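PDB 5CWD: designed helical repeat protein from Synthetic construct, which has no known natural function, being a computationally designed helical repeat protein made to explore which repeat architectures a polypeptide chain can adopt. Local coordinates for residues 49-53 with 75-80; 114-119 with 132-136. All coordinates share one frame; numbering follows the deposited sequence. Where two conformers were deposited one is given.

Contact 1 (49-53 with 75-80); sequences ARSFC and ACLEVA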
loop_
_atom_site.group_PDB
_atom_site.type_symbol
_atom_site.label_atom_id
_atom_site.label_comp_id
_atom_site.label_asym_id
_atom_site.label_seq_id
_atom_site.Cartn_x
_atom_site.Cartn_y
_atom_site.Cartn_z
ATOM N N ALA A 49 6.988 -9.066 -4.617
ATOM C CA ALA A 49 5.608 -8.601 -4.655
ATOM C C ALA A 49 5.299 -7.709 -3.457
ATOM O O ALA A 49 4.542 -6.745 -3.571
ATOM C CB ALA A 49 4.659 -9.783 -4.695
ATOM N N ARG A 50 5.881 -8.040 -2.308
ATOM C CA ARG A 50 5.711 -7.233 -1.105
ATOM C C ARG A 50 6.243 -5.825 -1.340
ATOM O O ARG A 50 5.524 -4.838 -1.167
ATOM C CB ARG A 50 6.425 -7.881 0.086
ATOM C CG ARG A 50 6.433 -7.035 1.356
ATOM C CD ARG A 50 7.325 -7.646 2.420
ATOM N NE ARG A 50 6.839 -8.950 2.855
ATOM C CZ ARG A 50 5.872 -9.130 3.747
ATOM N NH1 ARG A 50 5.271 -8.088 4.307
ATOM N NH2 ARG A 50 5.500 -10.357 4.079
ATOM N N SER A 51 7.511 -5.742 -1.732
ATOM C CA SER A 51 8.147 -4.457 -2.001
ATOM C C SER A 51 7.385 -3.704 -3.092
ATOM O O SER A 51 7.261 -2.475 -3.049
ATOM C CB SER A 51 9.609 -4.659 -2.409
ATOM O OG SER A 51 10.318 -3.433 -2.415
ATOM N N PHE A 52 6.866 -4.455 -4.061
ATOM C CA PHE A 52 6.037 -3.884 -5.118
ATOM C C PHE A 52 4.775 -3.248 -4.540
ATOM O O PHE A 52 4.435 -2.113 -4.875
ATOM C CB PHE A 52 5.658 -4.958 -6.140
ATOM C CG PHE A 52 5.023 -4.414 -7.391
ATOM C CD1 PHE A 52 3.685 -4.056 -7.409
ATOM C CD2 PHE A 52 5.762 -4.275 -8.554
ATOM C CE1 PHE A 52 3.102 -3.563 -8.557
ATOM C CE2 PHE A 52 5.181 -3.782 -9.704
ATOM C CZ PHE A 52 3.849 -3.429 -9.705
ATOM N N CYS A 53 4.081 -3.988 -3.679
ATOM C CA CYS A 53 2.852 -3.496 -3.062
ATOM C C CYS A 53 3.109 -2.283 -2.182
ATOM O O CYS A 53 2.357 -1.308 -2.222
ATOM C CB CYS A 53 2.191 -4.594 -2.237
ATOM S SG CYS A 53 1.375 -5.851 -3.230
ATOM N N ALA A 75 -3.043 -3.512 -8.923
ATOM C CA ALA A 75 -1.677 -3.857 -9.314
ATOM C C ALA A 75 -0.991 -4.686 -8.235
ATOM O O ALA A 75 -0.386 -5.726 -8.522
ATOM C CB ALA A 75 -0.876 -2.601 -9.599
ATOM N N CYS A 76 -1.079 -4.212 -6.995
ATOM C CA CYS A 76 -0.545 -4.949 -5.859
ATOM C C CYS A 76 -1.120 -6.355 -5.829
ATOM O O CYS A 76 -0.383 -7.346 -5.741
ATOM C CB CYS A 76 -0.860 -4.227 -4.552
ATOM S SG CYS A 76 -0.549 -5.224 -3.078
ATOM N N LEU A 77 -2.443 -6.442 -5.912
ATOM C CA LEU A 77 -3.095 -7.744 -5.912
ATOM C C LEU A 77 -2.714 -8.546 -7.156
ATOM O O LEU A 77 -2.702 -9.777 -7.129
ATOM C CB LEU A 77 -4.610 -7.582 -5.826
ATOM C CG LEU A 77 -5.098 -6.857 -4.571
ATOM C CD1 LEU A 77 -6.605 -6.654 -4.622
ATOM C CD2 LEU A 77 -4.700 -7.613 -3.309
ATOM N N GLU A 78 -2.386 -7.847 -8.239
ATOM C CA GLU A 78 -1.999 -8.511 -9.479
ATOM C C GLU A 78 -0.654 -9.201 -9.314
ATOM O O GLU A 78 -0.531 -10.400 -9.562
ATOM C CB GLU A 78 -1.934 -7.519 -10.643
ATOM C CG GLU A 78 -2.932 -7.808 -11.750
ATOM C CD GLU A 78 -2.673 -9.137 -12.433
ATOM O OE1 GLU A 78 -1.501 -9.570 -12.478
ATOM O OE2 GLU A 78 -3.644 -9.751 -12.924
ATOM N N VAL A 79 0.354 -8.438 -8.901
ATOM C CA VAL A 79 1.675 -9.010 -8.682
ATOM C C VAL A 79 1.605 -10.051 -7.571
ATOM O O VAL A 79 2.318 -11.052 -7.610
ATOM C CB VAL A 79 2.724 -7.930 -8.331
ATOM C CG1 VAL A 79 2.371 -7.228 -7.034
ATOM C CG2 VAL A 79 4.116 -8.540 -8.248
ATOM N N ALA A 80 0.746 -9.817 -6.582
ATOM C CA ALA A 80 0.513 -10.814 -5.544
ATOM C C ALA A 80 0.011 -12.122 -6.155
ATOM O O ALA A 80 0.548 -13.192 -5.871
ATOM C CB ALA A 80 -0.475 -10.296 -4.518
#

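Contact 2 (114-119 with 132-136); sequences AAKACL and AARSF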
loop_
_atom_site.group_PDB
_atom_site.type_symbol
_atom_site.label_atom_id
_atom_site.label_comp_id
_atom_site.label_asym_id
_atom_site.label_seq_id
_atom_site.Cartn_x
_atom_site.Cartn_y
_atom_site.Cartn_z
ATOM N N ALA A 114 -5.064 7.484 1.417
ATOM C CA ALA A 114 -4.431 6.273 1.928
ATOM C C ALA A 114 -5.468 5.327 2.514
ATOM O O ALA A 114 -5.465 4.134 2.220
ATOM C CB ALA A 114 -3.383 6.622 2.974
ATOM N N ALA A 115 -6.352 5.867 3.345
ATOM C CA ALA A 115 -7.412 5.076 3.952
ATOM C C ALA A 115 -8.266 4.408 2.878
ATOM O O ALA A 115 -8.453 3.182 2.878
ATOM C CB ALA A 115 -8.270 5.948 4.844
ATOM N N LYS A 116 -8.774 5.226 1.960
ATOM C CA LYS A 116 -9.615 4.731 0.879
ATOM C C LYS A 116 -8.876 3.635 0.119
ATOM O O LYS A 116 -9.422 2.558 -0.133
ATOM C CB LYS A 116 -10.008 5.873 -0.063
ATOM C CG LYS A 116 -11.456 5.824 -0.540
ATOM C CD LYS A 116 -11.780 6.978 -1.488
ATOM C CE LYS A 116 -11.932 8.314 -0.757
ATOM N NZ LYS A 116 -13.248 8.446 -0.066
ATOM N N ALA A 117 -7.621 3.913 -0.219
ATOM C CA ALA A 117 -6.784 2.965 -0.939
ATOM C C ALA A 117 -6.702 1.635 -0.200
ATOM O O ALA A 117 -7.103 0.596 -0.728
ATOM C CB ALA A 117 -5.396 3.541 -1.139
ATOM N N CYS A 118 -6.185 1.683 1.023
ATOM C CA CYS A 118 -6.077 0.503 1.870
ATOM C C CYS A 118 -7.372 -0.296 1.892
ATOM O O CYS A 118 -7.386 -1.486 1.563
ATOM C CB CYS A 118 -5.700 0.911 3.293
ATOM S SG CYS A 118 -5.949 -0.391 4.510
ATOM N N LEU A 119 -8.462 0.370 2.260
ATOM C CA LEU A 119 -9.748 -0.307 2.364
ATOM C C LEU A 119 -10.194 -0.879 1.020
ATOM O O LEU A 119 -10.847 -1.922 0.974
ATOM C CB LEU A 119 -10.807 0.647 2.913
ATOM C CG LEU A 119 -10.683 0.944 4.408
ATOM C CD1 LEU A 119 -11.533 2.144 4.793
ATOM C CD2 LEU A 119 -11.077 -0.273 5.237
ATOM N N ALA A 132 -8.372 -4.432 8.112
ATOM C CA ALA A 132 -7.627 -3.501 7.274
ATOM C C ALA A 132 -7.503 -2.150 7.961
ATOM O O ALA A 132 -6.405 -1.603 8.101
ATOM C CB ALA A 132 -8.305 -3.347 5.933
ATOM N N ALA A 133 -8.642 -1.618 8.389
ATOM C CA ALA A 133 -8.682 -0.343 9.092
ATOM C C ALA A 133 -7.782 -0.373 10.324
ATOM O O ALA A 133 -7.008 0.557 10.574
ATOM C CB ALA A 133 -10.104 -0.014 9.488
ATOM N N ARG A 134 -7.895 -1.458 11.081
ATOM C CA ARG A 134 -7.126 -1.639 12.306
ATOM C C ARG A 134 -5.631 -1.678 12.000
ATOM O O ARG A 134 -4.829 -1.058 12.699
ATOM C CB ARG A 134 -7.567 -2.922 13.010
ATOM C CG ARG A 134 -7.146 -3.031 14.462
ATOM C CD ARG A 134 -7.748 -4.274 15.094
ATOM N NE ARG A 134 -7.016 -4.709 16.280
ATOM C CZ ARG A 134 -7.192 -5.883 16.880
ATOM N NH1 ARG A 134 -8.079 -6.751 16.407
ATOM N NH2 ARG A 134 -6.479 -6.196 17.954
ATOM N N SER A 135 -5.268 -2.407 10.949
ATOM C CA SER A 135 -3.883 -2.470 10.499
ATOM C C SER A 135 -3.374 -1.079 10.144
ATOM O O SER A 135 -2.290 -0.676 10.573
ATOM C CB SER A 135 -3.748 -3.397 9.290
ATOM O OG SER A 135 -4.201 -4.705 9.593
ATOM N N PHE A 136 -4.164 -0.358 9.353
ATOM C CA PHE A 136 -3.838 1.012 8.962
ATOM C C PHE A 136 -3.583 1.894 10.183
ATOM O O PHE A 136 -2.486 2.455 10.355
ATOM C CB PHE A 136 -4.977 1.594 8.124
ATOM C CG PHE A 136 -4.627 2.871 7.410
ATOM C CD1 PHE A 136 -4.536 4.069 8.098
ATOM C CD2 PHE A 136 -4.412 2.875 6.040
ATOM C CE1 PHE A 136 -4.231 5.247 7.436
ATOM C CE2 PHE A 136 -4.102 4.049 5.374
ATOM C CZ PHE A 136 -4.012 5.235 6.073
#

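Contact 1 (49-53 with 75-80)
Ala75 meets the Phe52 ring with its methyl: its CB lies 4.2 Å from Phe52 CE1, one of two ring atoms, with CD1, that approach helix 66-83. One residue on, Cys76 is joined covalently to Cys53, with 2.0 Å between Cys76 SG and Cys53 SG and a torsion of 96° about the sulfur-sulfur bond, close to the 90° that disulfides prefer. The two sulfurs start from unlike positions: Cys76 SG stands anti to its own backbone N (chi1 168°), whereas Cys53 SG stands anti to its carbonyl carbon. This pair ties together the helices of an antiparallel alpha-hairpin, helix 45-63 and helix 66-83, whose local axes run 9.0 Å apart at 176°, in a chain designed as a helical repeat. Val79 then sends its two branches to different partners: CG1 lies 3.5 Å from Phe52 CD1 and within 4.2 Å of Cys53 SG, while CG2 meets Ala49 CB at 3.8 Å. The CB of Val79 sits above one face of the Phe52 ring, offset toward the rim; an alanine in place of Phe52 would probably leave Val79 CG1 without its aromatic partner and open a gap toward Cys11 and Ala15 of helix 4-20, which the ring also touches. At Ala80 the backbone takes over, its N lying 4.3 Å from Ala49 CB.

Contact 2 (114-119 with 132-136)
Phe136 reaches across to helix 108-125 with the outer end of its ring, CZ lying 3.5 Å from Ala114 CB, a methyl placed at the ring edge and in its plane. This is packing between two helices consecutive in the chain of an all-alpha helical repeat array, 108-125 and 129-147, their local axes set at 136° with a closest approach of 9.8 Å. With CG anti to the backbone N (chi1 -167°), the ring extends from helix 129-147 toward the Ala114-Ala115 backbone and Cys118. Cys118 also comes to the ring edge, its CB 3.6 Å from Phe136 CD2; its sulfur is 5.2 Å from the centroid of the Phe136 ring and 77° off the normal, an edge-on sulfur-aromatic contact. The same sulfur has an apolar neighbour on helix 129-147, with Cys118 SG 4.0 Å from Ala132 CB. Further along, Leu119 CD2 touches Ala132 CB at 4.2 Å and also reaches the methyl of Ala133.

In the next shell, Ala99 of helix 87-105 and Val163 of helix 150-167 also touch the Phe136 side chain. Helix 87-105 holds the Cys118 side chain covalently as well, through the disulfide from Cys118 SG to Cys95 SG.

Overall arrangement
Contact 1 lies earlier along the chain than contact 2, with helix 87-105 between them. Their centres are 16 Å apart, on opposite sides of the chain's centre, and their nearest atoms remain about 8 Å apart, so they do not touch directly. Helix 87-105 bridges them: Phe94 touches Cys76 of contact 1 and Ala117 in segment 114-119, while Cys95 bonds to Cys118 of contact 2. The contacts differ in geometry, since 49-53 with 75-80 joins two nearly antiparallel helices (176°), whereas the helices of 114-119 with 132-136 are set at 136°. Both are buried, covering 293 and 276 Å² respectively.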